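Local coordinates for protein peptidase S15/CocE/NonD (Thaumarchaeota archaeon SCGC AB-539-E09, PDB 4PF1) that is a serine aminopeptidase of the alpha/beta hydrolase fold, which probably cleaves residues from the N-terminal end of peptides, at residues A185-D195 with D295-L305; L482-F493 with E615-S626. All coordinates share one frame; numbering follows the deposited sequence.

Contacts 1 and 2 serve as worked examples of how one chain joins distant segments in its core and nearer its surface. Contact 1 (185-195 with 295-305) is buried close to the centre of the chain, where a loop following one parallel strand of the alpha/beta hydrolase sheet meets the loop and helix start following another; its chemistry is that of carboxylates, backbone N-H groups and waters. Contact 2 (482-493 with 615-626), only partly buried, belongs to the beta domain of the C-terminal half and depends on backbone bonding, aliphatic packing and one salt bridge. The two share no strand or helix. The centres of contacts 1 and 2 are about 21 Å apart, and the nearest atoms of contacts 1 and 2 about 6 Å apart.

Contact 1: A185-D195 with D295-L305. With GOL (glycerol), chain I.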
loop_
_atom_site.group_PDB
_atom_site.type_symbol
_atom_site.label_atom_id
_atom_site.label_comp_id
_atom_site.label_asym_id
_atom_site.label_seq_id
_atom_site.Cartn_x
_atom_site.Cartn_y
_atom_site.Cartn_z
ATOM N N ALA A 185 28.620 -12.775 3.048
ATOM C CA ALA A 185 27.946 -13.212 4.287
ATOM C C ALA A 185 28.077 -14.739 4.541
ATOM O O ALA A 185 27.072 -15.421 4.747
ATOM C CB ALA A 185 26.476 -12.832 4.206
ATOM N N SER A 186 29.315 -15.257 4.507
ATOM C CA SER A 186 29.615 -16.686 4.596
ATOM C C SER A 186 29.287 -17.323 5.941
ATOM O O SER A 186 29.358 -16.669 6.987
ATOM C CB SER A 186 31.088 -16.932 4.288
ATOM O OG SER A 186 31.408 -16.512 2.972
ATOM N N MET A 187 28.967 -18.633 5.903
ATOM C CA MET A 187 28.774 -19.458 7.088
ATOM C C MET A 187 30.171 -19.825 7.583
ATOM O O MET A 187 30.912 -20.502 6.863
ATOM C CB MET A 187 27.942 -20.717 6.751
ATOM C CG MET A 187 26.521 -20.415 6.288
ATOM S SD MET A 187 25.603 -21.888 5.746
ATOM C CE MET A 187 25.395 -22.717 7.278
ATOM N N VAL A 188 30.586 -19.282 8.736
ATOM C CA VAL A 188 31.951 -19.486 9.242
ATOM C C VAL A 188 31.930 -20.287 10.545
ATOM O O VAL A 188 32.617 -21.305 10.645
ATOM C CB VAL A 188 32.695 -18.130 9.384
ATOM C CG1 VAL A 188 33.996 -18.266 10.172
ATOM C CG2 VAL A 188 32.956 -17.516 8.014
ATOM N N ASP A 189 31.165 -19.828 11.542
ATOM C CA ASP A 189 31.049 -20.549 12.798
ATOM C C ASP A 189 29.590 -20.577 13.228
ATOM O O ASP A 189 29.075 -19.592 13.770
ATOM C CB ASP A 189 31.956 -19.947 13.888
ATOM C CG ASP A 189 32.300 -20.916 15.009
ATOM O OD1 ASP A 189 31.398 -21.670 15.444
ATOM O OD2 ASP A 189 33.445 -20.868 15.500
ATOM N N GLY A 190 28.946 -21.716 12.976
ATOM C CA GLY A 190 27.538 -21.947 13.275
ATOM C C GLY A 190 27.191 -21.976 14.750
ATOM O O GLY A 190 26.015 -21.896 15.104
ATOM N N TRP A 191 28.206 -22.085 15.621
ATOM C CA TRP A 191 28.010 -22.124 17.070
ATOM C C TRP A 191 28.353 -20.779 17.709
ATOM O O TRP A 191 27.595 -20.298 18.557
ATOM C CB TRP A 191 28.857 -23.241 17.697
ATOM C CG TRP A 191 28.466 -23.604 19.101
ATOM C CD1 TRP A 191 27.713 -24.672 19.489
ATOM C CD2 TRP A 191 28.844 -22.921 20.304
ATOM N NE1 TRP A 191 27.593 -24.695 20.859
ATOM C CE2 TRP A 191 28.278 -23.632 21.385
ATOM C CE3 TRP A 191 29.600 -21.767 20.576
ATOM C CZ2 TRP A 191 28.460 -23.239 22.716
ATOM C CZ3 TRP A 191 29.764 -21.371 21.892
ATOM C CH2 TRP A 191 29.201 -22.103 22.944
ATOM N N MET A 192 29.518 -20.193 17.346
ATOM C CA MET A 192 29.980 -18.935 17.934
ATOM C C MET A 192 29.023 -17.773 17.671
ATOM O O MET A 192 28.698 -17.047 18.608
ATOM C CB MET A 192 31.401 -18.573 17.472
ATOM C CG MET A 192 32.503 -19.254 18.284
ATOM S SD MET A 192 32.439 -18.968 20.083
ATOM C CE MET A 192 32.688 -17.190 20.149
ATOM N N GLY A 193 28.563 -17.609 16.432
ATOM C CA GLY A 193 27.645 -16.509 16.146
ATOM C C GLY A 193 27.035 -16.419 14.764
ATOM O O GLY A 193 26.614 -15.333 14.355
ATOM N N ASP A 194 26.934 -17.541 14.041
ATOM C CA ASP A 194 26.322 -17.469 12.724
ATOM C C ASP A 194 24.869 -18.021 12.731
ATOM O O ASP A 194 24.006 -17.390 13.337
ATOM C CB ASP A 194 27.207 -18.092 11.630
ATOM C CG ASP A 194 28.374 -17.196 11.199
ATOM O OD1 ASP A 194 28.233 -15.953 11.274
ATOM O OD2 ASP A 194 29.415 -17.739 10.777
ATOM N N ASP A 195 24.590 -19.147 12.054
ATOM C CA ASP A 195 23.214 -19.628 11.856
ATOM C C ASP A 195 22.574 -20.454 12.979
ATOM O O ASP A 195 21.385 -20.265 13.237
ATOM C CB ASP A 195 23.119 -20.444 10.563
ATOM C CG ASP A 195 23.323 -19.612 9.322
ATOM O OD1 ASP A 195 22.428 -18.809 8.994
ATOM O OD2 ASP A 195 24.374 -19.766 8.680
ATOM N N ASP A 295 23.286 -8.088 9.008
ATOM C CA ASP A 295 23.102 -9.469 8.575
ATOM C C ASP A 295 22.419 -10.290 9.684
ATOM O O ASP A 295 23.044 -10.604 10.695
ATOM C CB ASP A 295 24.457 -10.089 8.191
ATOM C CG ASP A 295 24.343 -11.336 7.342
ATOM O OD1 ASP A 295 23.596 -12.256 7.733
ATOM O OD2 ASP A 295 24.979 -11.383 6.283
ATOM N N GLN A 296 21.131 -10.638 9.479
ATOM C CA GLN A 296 20.309 -11.368 10.451
ATOM C C GLN A 296 20.595 -12.892 10.465
ATOM O O GLN A 296 19.940 -13.628 11.214
ATOM C CB GLN A 296 18.809 -11.089 10.188
ATOM C CG GLN A 296 18.195 -11.836 8.978
ATOM C CD GLN A 296 18.500 -11.254 7.608
ATOM O OE1 GLN A 296 19.299 -10.327 7.445
ATOM N NE2 GLN A 296 17.882 -11.824 6.576
ATOM N N GLU A 297 21.580 -13.363 9.670
ATOM C CA GLU A 297 21.880 -14.791 9.611
ATOM C C GLU A 297 23.353 -15.110 9.883
ATOM O O GLU A 297 23.630 -16.045 10.637
ATOM C CB GLU A 297 21.443 -15.382 8.263
ATOM C CG GLU A 297 19.928 -15.484 8.125
ATOM C CD GLU A 297 19.390 -16.288 6.956
ATOM O OE1 GLU A 297 18.156 -16.261 6.745
ATOM O OE2 GLU A 297 20.189 -16.962 6.267
ATOM N N ASP A 298 24.292 -14.362 9.272
ATOM C CA ASP A 298 25.735 -14.613 9.437
ATOM C C ASP A 298 26.494 -13.306 9.719
ATOM O O ASP A 298 27.311 -12.868 8.903
ATOM C CB ASP A 298 26.305 -15.324 8.191
ATOM C CG ASP A 298 25.678 -16.677 7.928
ATOM O OD1 ASP A 298 26.094 -17.653 8.570
ATOM O OD2 ASP A 298 24.775 -16.752 7.079
ATOM N N ILE A 299 26.227 -12.695 10.892
ATOM C CA ILE A 299 26.819 -11.414 11.313
ATOM C C ILE A 299 28.239 -11.581 11.931
ATOM O O ILE A 299 28.950 -10.587 12.109
ATOM C CB ILE A 299 25.845 -10.691 12.297
ATOM C CG1 ILE A 299 26.021 -9.159 12.253
ATOM C CG2 ILE A 299 25.917 -11.261 13.729
ATOM C CD1 ILE A 299 24.759 -8.378 12.490
ATOM N N TYR A 300 28.635 -12.824 12.252
ATOM C CA TYR A 300 29.911 -13.140 12.909
ATOM C C TYR A 300 31.034 -13.454 11.904
ATOM O O TYR A 300 32.176 -13.017 12.093
ATOM C CB TYR A 300 29.699 -14.343 13.860
ATOM C CG TYR A 300 30.954 -14.914 14.483
ATOM C CD1 TYR A 300 31.396 -14.479 15.729
ATOM C CD2 TYR A 300 31.641 -15.961 13.878
ATOM C CE1 TYR A 300 32.540 -15.013 16.317
ATOM C CE2 TYR A 300 32.797 -16.491 14.446
ATOM C CZ TYR A 300 33.239 -16.019 15.672
ATOM O OH TYR A 300 34.351 -16.566 16.258
ATOM N N GLY A 301 30.699 -14.246 10.892
ATOM C CA GLY A 301 31.622 -14.778 9.899
ATOM C C GLY A 301 32.617 -13.865 9.208
ATOM O O GLY A 301 33.830 -14.077 9.321
ATOM N N SER A 302 32.116 -12.919 8.402
ATOM C CA SER A 302 32.939 -12.038 7.565
ATOM C C SER A 302 33.976 -11.189 8.365
ATOM O O SER A 302 35.157 -11.245 8.010
ATOM C CB SER A 302 32.061 -11.151 6.692
ATOM O OG SER A 302 31.197 -11.951 5.898
ATOM N N PRO A 303 33.615 -10.452 9.460
ATOM C CA PRO A 303 34.656 -9.709 10.202
ATOM C C PRO A 303 35.687 -10.630 10.871
ATOM O O PRO A 303 36.866 -10.277 10.922
ATOM C CB PRO A 303 33.865 -8.904 11.231
ATOM C CG PRO A 303 32.569 -9.589 11.350
ATOM C CD PRO A 303 32.275 -10.230 10.044
ATOM N N LYS A 304 35.256 -11.825 11.347
ATOM C CA LYS A 304 36.171 -12.804 11.956
ATOM C C LYS A 304 37.131 -13.364 10.889
ATOM O O LYS A 304 38.299 -13.612 11.191
ATOM C CB LYS A 304 35.394 -13.941 12.657
ATOM C CG LYS A 304 36.268 -14.876 13.505
ATOM C CD LYS A 304 36.498 -14.346 14.924
ATOM C CE LYS A 304 37.560 -15.122 15.671
ATOM N NZ LYS A 304 37.102 -16.480 16.069
ATOM N N LEU A 305 36.645 -13.513 9.628
ATOM C CA LEU A 305 37.464 -13.970 8.499
ATOM C C LEU A 305 38.587 -12.988 8.221
ATOM O O LEU A 305 39.738 -13.401 8.134
ATOM C CB LEU A 305 36.622 -14.164 7.225
ATOM C CG LEU A 305 35.944 -15.510 7.037
ATOM C CD1 LEU A 305 35.110 -15.510 5.767
ATOM C CD2 LEU A 305 36.963 -16.652 6.999
HETATM C C1 GOL I . 21.298 -21.078 6.039
HETATM O O1 GOL I . 22.587 -20.518 6.258
HETATM C C2 GOL I . 20.252 -20.373 6.873
HETATM O O2 GOL I . 19.245 -19.822 6.014
HETATM C C3 GOL I . 19.629 -21.363 7.831
HETATM O O3 GOL I . 18.421 -20.858 8.386
HETATM O O HOH W 1 32.066 -13.488 3.868
HETATM O O HOH W 2 29.367 -13.826 7.373
HETATM O O HOH W 3 35.194 -18.893 15.169
HETATM O O HOH W 4 24.553 -14.474 12.673
#
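The ring of Tyr300 receives Met192 CB over one face, a CH-pi contact 4.0 Å from the centroid, with Gly193 N over the same face. Lys304 CB lies on the opposite face, and in the ring plane a water joins Tyr300 OH to Asp189 OD2, which also bonds Tyr265. The trans chi1 of Tyr300 (172°) brings the phenol against Asp189, Met192 and Gly193. The carboxylate of Asp194 works with both oxygens: OD1 takes Gly301 N on its syn lone pair at 3.0 Å and, weakly, Tyr300 N, while OD2 accepts Val188 N and Asp189 N from opposite faces of its plane. Here a loop after strand 178-184 meets the loop and first turns of helix 301-309 that follow strand 287-292, where alpha/beta hydrolases place catalytic groups; Asp295, bonded to His328, fits the acid of a probable Ser161-His328-Asp295 triad. Were Asp194 an alanine, the N-H groups of Gly301, Val188 and Asp189 would probably lose their acceptor. Asp195 OD2 approaches Asp298 OD1 to 2.7 Å, their carboxylate planes 77° apart, so one acid probably carries a proton. Beside them a glycerol, probably from the crystallisation liquor, donates from O2 to OE2 of Glu297, whose OE1 is held by Trp453.

Contact 2: L482-F493 with E615-S626; sequences LRVAGQPVARLF and EYPTAIEIHIIS
Val489 and Glu621 form an antiparallel hydrogen-bonded pair in the C-terminal non-catalytic domain of this S15-family protein, a domain of the galactose-binding-like clan, consistent with a beta-sandwich. Arg491 with Ala619 is a second such pair, and Ala490-Ile620, between them, is non-hydrogen-bonded. Thr618 OG1, bonded also to Trp611, accepts Phe493 N. Across the link through Gln487 the register shifts by two, and strand 482-486, itself paired with 562-566, crosses 619-625 steeply at 122°; a single bridge forms at Val484-Ile624, where Ala485 N meets His623 O at 3.0 Å.

Apolar packing gathers on the face of Ala490 and Ile620: Ile620 CD1 touches Ala490 CB, and Pro488 CB lies 3.6 Å from Ile622 CG2. Strand 502-510 covers this side through Val505 and Ile507. Farther along, Leu482 CD2 meets Ile624 CD1, the two side chains at about a right angle.

Aromatic contact closes the other end. Tyr616 CA sits over the face of the Phe493 ring, 3.8 Å from its centroid, while Phe493 CD1 reaches the edge of the tyrosine ring.

Charged groups pair on the face of Val489 and Glu621. Glu621 also bonds Tyr403 through OE1, and Arg491 has a second acid in Asp405. The bend at chi3 (74°) turns the guanidinium of Arg491 so that NH1 meets the anti lone pair of Glu621 OE2 at 2.8 Å, almost within the guanidinium plane.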
loop_
_atom_site.group_PDB
_atom_site.type_symbol
_atom_site.label_atom_id
_atom_site.label_comp_id
_atom_site.label_asym_id
_atom_site.label_seq_id
_atom_site.Cartn_x
_atom_site.Cartn_y
_atom_site.Cartn_z
ATOM N N LEU A 482 28.766 11.631 17.547
ATOM C CA LEU A 482 29.633 10.633 18.174
ATOM C C LEU A 482 29.854 9.476 17.195
ATOM O O LEU A 482 28.898 8.798 16.816
ATOM C CB LEU A 482 29.016 10.136 19.496
ATOM C CG LEU A 482 29.964 9.435 20.462
ATOM C CD1 LEU A 482 29.723 9.893 21.879
ATOM C CD2 LEU A 482 29.816 7.929 20.376
ATOM N N ARG A 483 31.103 9.282 16.762
ATOM C CA ARG A 483 31.472 8.255 15.787
ATOM C C ARG A 483 32.007 7.005 16.468
ATOM O O ARG A 483 32.918 7.102 17.288
ATOM C CB ARG A 483 32.534 8.791 14.805
ATOM C CG ARG A 483 32.101 9.998 13.973
ATOM C CD ARG A 483 33.141 10.331 12.917
ATOM N NE ARG A 483 33.214 9.299 11.878
ATOM C CZ ARG A 483 34.318 8.987 11.208
ATOM N NH1 ARG A 483 35.459 9.612 11.469
ATOM N NH2 ARG A 483 34.295 8.034 10.287
ATOM N N VAL A 484 31.468 5.828 16.103
ATOM C CA VAL A 484 31.925 4.534 16.633
ATOM C C VAL A 484 32.324 3.604 15.474
ATOM O O VAL A 484 31.709 3.646 14.408
ATOM C CB VAL A 484 30.899 3.846 17.580
ATOM C CG1 VAL A 484 30.806 4.569 18.923
ATOM C CG2 VAL A 484 29.522 3.710 16.922
ATOM N N ALA A 485 33.371 2.795 15.681
ATOM C CA ALA A 485 33.855 1.836 14.690
ATOM C C ALA A 485 34.438 0.602 15.375
ATOM O O ALA A 485 34.994 0.702 16.466
ATOM C CB ALA A 485 34.898 2.481 13.789
ATOM N N GLY A 486 34.291 -0.547 14.735
ATOM C CA GLY A 486 34.806 -1.805 15.254
ATOM C C GLY A 486 33.776 -2.648 15.969
ATOM O O GLY A 486 32.575 -2.540 15.705
ATOM N N GLN A 487 34.249 -3.514 16.865
ATOM C CA GLN A 487 33.388 -4.419 17.601
ATOM C C GLN A 487 33.190 -3.945 19.048
ATOM O O GLN A 487 34.148 -3.927 19.821
ATOM C CB GLN A 487 33.955 -5.857 17.561
ATOM C CG GLN A 487 33.285 -6.828 18.537
ATOM C CD GLN A 487 33.514 -8.263 18.161
ATOM O OE1 GLN A 487 34.610 -8.808 18.325
ATOM N NE2 GLN A 487 32.470 -8.918 17.677
ATOM N N PRO A 488 31.939 -3.595 19.443
ATOM C CA PRO A 488 31.688 -3.271 20.852
ATOM C C PRO A 488 31.728 -4.542 21.700
ATOM O O PRO A 488 31.374 -5.615 21.210
ATOM C CB PRO A 488 30.281 -2.656 20.840
ATOM C CG PRO A 488 29.857 -2.598 19.387
ATOM C CD PRO A 488 30.687 -3.586 18.662
ATOM N N VAL A 489 32.204 -4.441 22.942
ATOM C CA VAL A 489 32.275 -5.595 23.839
ATOM C C VAL A 489 31.546 -5.255 25.139
ATOM O O VAL A 489 31.852 -4.246 25.778
ATOM C CB VAL A 489 33.734 -6.079 24.091
ATOM C CG1 VAL A 489 33.776 -7.199 25.134
ATOM C CG2 VAL A 489 34.397 -6.539 22.790
ATOM N N ALA A 490 30.552 -6.075 25.500
ATOM C CA ALA A 490 29.800 -5.874 26.724
ATOM C C ALA A 490 30.515 -6.537 27.890
ATOM O O ALA A 490 30.729 -7.757 27.879
ATOM C CB ALA A 490 28.389 -6.429 26.580
ATOM N N ARG A 491 30.948 -5.725 28.864
ATOM C CA ARG A 491 31.563 -6.225 30.085
ATOM C C ARG A 491 30.470 -6.218 31.125
ATOM O O ARG A 491 30.192 -5.182 31.728
ATOM C CB ARG A 491 32.779 -5.375 30.490
ATOM C CG ARG A 491 33.628 -6.020 31.582
ATOM C CD ARG A 491 34.852 -5.193 31.914
ATOM N NE ARG A 491 34.516 -3.996 32.689
ATOM C CZ ARG A 491 34.619 -2.753 32.228
ATOM N NH1 ARG A 491 35.067 -2.527 30.998
ATOM N NH2 ARG A 491 34.281 -1.725 32.995
ATOM N N LEU A 492 29.739 -7.332 31.214
ATOM C CA LEU A 492 28.566 -7.435 32.063
ATOM C C LEU A 492 28.858 -8.144 33.377
ATOM O O LEU A 492 29.318 -9.283 33.382
ATOM C CB LEU A 492 27.441 -8.165 31.298
ATOM C CG LEU A 492 26.131 -8.394 32.061
ATOM C CD1 LEU A 492 25.275 -7.129 32.079
ATOM C CD2 LEU A 492 25.357 -9.554 31.467
ATOM N N PHE A 493 28.563 -7.460 34.491
ATOM C CA PHE A 493 28.654 -8.021 35.832
ATOM C C PHE A 493 27.233 -8.259 36.296
ATOM O O PHE A 493 26.490 -7.301 36.533
ATOM C CB PHE A 493 29.420 -7.082 36.782
ATOM C CG PHE A 493 30.899 -6.968 36.498
ATOM C CD1 PHE A 493 31.806 -7.844 37.082
ATOM C CD2 PHE A 493 31.389 -5.972 35.663
ATOM C CE1 PHE A 493 33.178 -7.721 36.840
ATOM C CE2 PHE A 493 32.755 -5.872 35.393
ATOM C CZ PHE A 493 33.642 -6.740 35.992
ATOM N N GLU A 615 33.821 -2.091 41.998
ATOM C CA GLU A 615 34.245 -3.491 41.942
ATOM C C GLU A 615 33.658 -4.206 40.714
ATOM O O GLU A 615 34.369 -4.970 40.057
ATOM C CB GLU A 615 33.818 -4.216 43.234
ATOM C CG GLU A 615 34.319 -5.650 43.353
ATOM C CD GLU A 615 33.951 -6.368 44.639
ATOM O OE1 GLU A 615 32.887 -6.052 45.222
ATOM O OE2 GLU A 615 34.712 -7.276 45.046
ATOM N N TYR A 616 32.359 -3.972 40.421
ATOM C CA TYR A 616 31.657 -4.606 39.296
ATOM C C TYR A 616 31.139 -3.539 38.288
ATOM O O TYR A 616 29.931 -3.278 38.245
ATOM C CB TYR A 616 30.486 -5.477 39.809
ATOM C CG TYR A 616 30.852 -6.472 40.892
ATOM C CD1 TYR A 616 31.706 -7.540 40.628
ATOM C CD2 TYR A 616 30.270 -6.402 42.155
ATOM C CE1 TYR A 616 32.017 -8.479 41.610
ATOM C CE2 TYR A 616 30.572 -7.337 43.146
ATOM C CZ TYR A 616 31.450 -8.373 42.869
ATOM O OH TYR A 616 31.748 -9.302 43.838
ATOM N N PRO A 617 32.023 -2.897 37.476
ATOM C CA PRO A 617 31.534 -1.849 36.567
ATOM C C PRO A 617 31.037 -2.385 35.218
ATOM O O PRO A 617 31.826 -2.560 34.279
ATOM C CB PRO A 617 32.745 -0.922 36.411
ATOM C CG PRO A 617 33.935 -1.796 36.654
ATOM C CD PRO A 617 33.494 -3.036 37.396
ATOM N N THR A 618 29.710 -2.619 35.113
ATOM C CA THR A 618 29.091 -3.043 33.856
ATOM C C THR A 618 29.179 -1.886 32.869
ATOM O O THR A 618 28.815 -0.757 33.212
ATOM C CB THR A 618 27.646 -3.513 34.077
ATOM O OG1 THR A 618 27.659 -4.700 34.870
ATOM C CG2 THR A 618 26.900 -3.766 32.763
ATOM N N ALA A 619 29.717 -2.156 31.664
ATOM C CA ALA A 619 29.898 -1.141 30.630
ATOM C C ALA A 619 30.010 -1.752 29.254
ATOM O O ALA A 619 30.335 -2.934 29.120
ATOM C CB ALA A 619 31.158 -0.329 30.917
ATOM N N ILE A 620 29.792 -0.927 28.224
ATOM C CA ILE A 620 30.018 -1.306 26.835
ATOM C C ILE A 620 31.373 -0.738 26.445
ATOM O O ILE A 620 31.603 0.466 26.595
ATOM C CB ILE A 620 28.885 -0.819 25.882
ATOM C CG1 ILE A 620 27.478 -1.293 26.341
ATOM C CG2 ILE A 620 29.179 -1.202 24.415
ATOM C CD1 ILE A 620 27.269 -2.805 26.478
ATOM N N GLU A 621 32.287 -1.606 26.011
ATOM C CA GLU A 621 33.614 -1.189 25.573
ATOM C C GLU A 621 33.530 -0.865 24.093
ATOM O O GLU A 621 33.396 -1.773 23.272
ATOM C CB GLU A 621 34.657 -2.282 25.861
ATOM C CG GLU A 621 34.768 -2.660 27.333
ATOM C CD GLU A 621 35.662 -3.849 27.645
ATOM O OE1 GLU A 621 36.224 -4.448 26.699
ATOM O OE2 GLU A 621 35.807 -4.174 28.845
ATOM N N ILE A 622 33.487 0.437 23.761
ATOM C CA ILE A 622 33.345 0.906 22.378
ATOM C C ILE A 622 34.569 1.702 21.927
ATOM O O ILE A 622 35.236 2.348 22.739
ATOM C CB ILE A 622 32.043 1.724 22.164
ATOM C CG1 ILE A 622 31.615 2.486 23.433
ATOM C CG2 ILE A 622 30.921 0.843 21.642
ATOM C CD1 ILE A 622 31.965 3.913 23.425
ATOM N N HIS A 623 34.838 1.670 20.618
ATOM C CA HIS A 623 35.966 2.357 20.011
ATOM C C HIS A 623 35.475 3.615 19.267
ATOM O O HIS A 623 34.920 3.513 18.169
ATOM C CB HIS A 623 36.712 1.384 19.079
ATOM C CG HIS A 623 37.922 1.960 18.423
ATOM N ND1 HIS A 623 39.098 2.152 19.124
ATOM C CD2 HIS A 623 38.114 2.322 17.133
ATOM C CE1 HIS A 623 39.957 2.646 18.249
ATOM N NE2 HIS A 623 39.411 2.760 17.036
ATOM N N ILE A 624 35.632 4.794 19.906
ATOM C CA ILE A 624 35.214 6.085 19.344
ATOM C C ILE A 624 36.348 6.657 18.492
ATOM O O ILE A 624 37.499 6.675 18.926
ATOM C CB ILE A 624 34.746 7.085 20.457
ATOM C CG1 ILE A 624 33.490 6.555 21.183
ATOM C CG2 ILE A 624 34.499 8.500 19.889
ATOM C CD1 ILE A 624 33.013 7.403 22.397
ATOM N N ILE A 625 36.019 7.107 17.277
ATOM C CA ILE A 625 36.997 7.683 16.355
ATOM C C ILE A 625 36.693 9.174 16.126
ATOM O O ILE A 625 35.531 9.579 16.154
ATOM C CB ILE A 625 37.079 6.878 15.021
ATOM C CG1 ILE A 625 35.700 6.765 14.320
ATOM C CG2 ILE A 625 37.701 5.491 15.266
ATOM C CD1 ILE A 625 35.737 6.160 12.892
ATOM N N SER A 626 37.747 9.990 15.946
ATOM C CA SER A 626 37.602 11.429 15.725
ATOM C C SER A 626 37.588 11.752 14.221
ATOM O O SER A 626 36.530 12.190 13.717
ATOM C CB SER A 626 38.715 12.195 16.434
ATOM O OG SER A 626 38.690 11.951 17.831
ATOM O OXT SER A 626 38.614 11.516 13.544
HETATM O O HOH W 5 33.386 10.854 17.615
#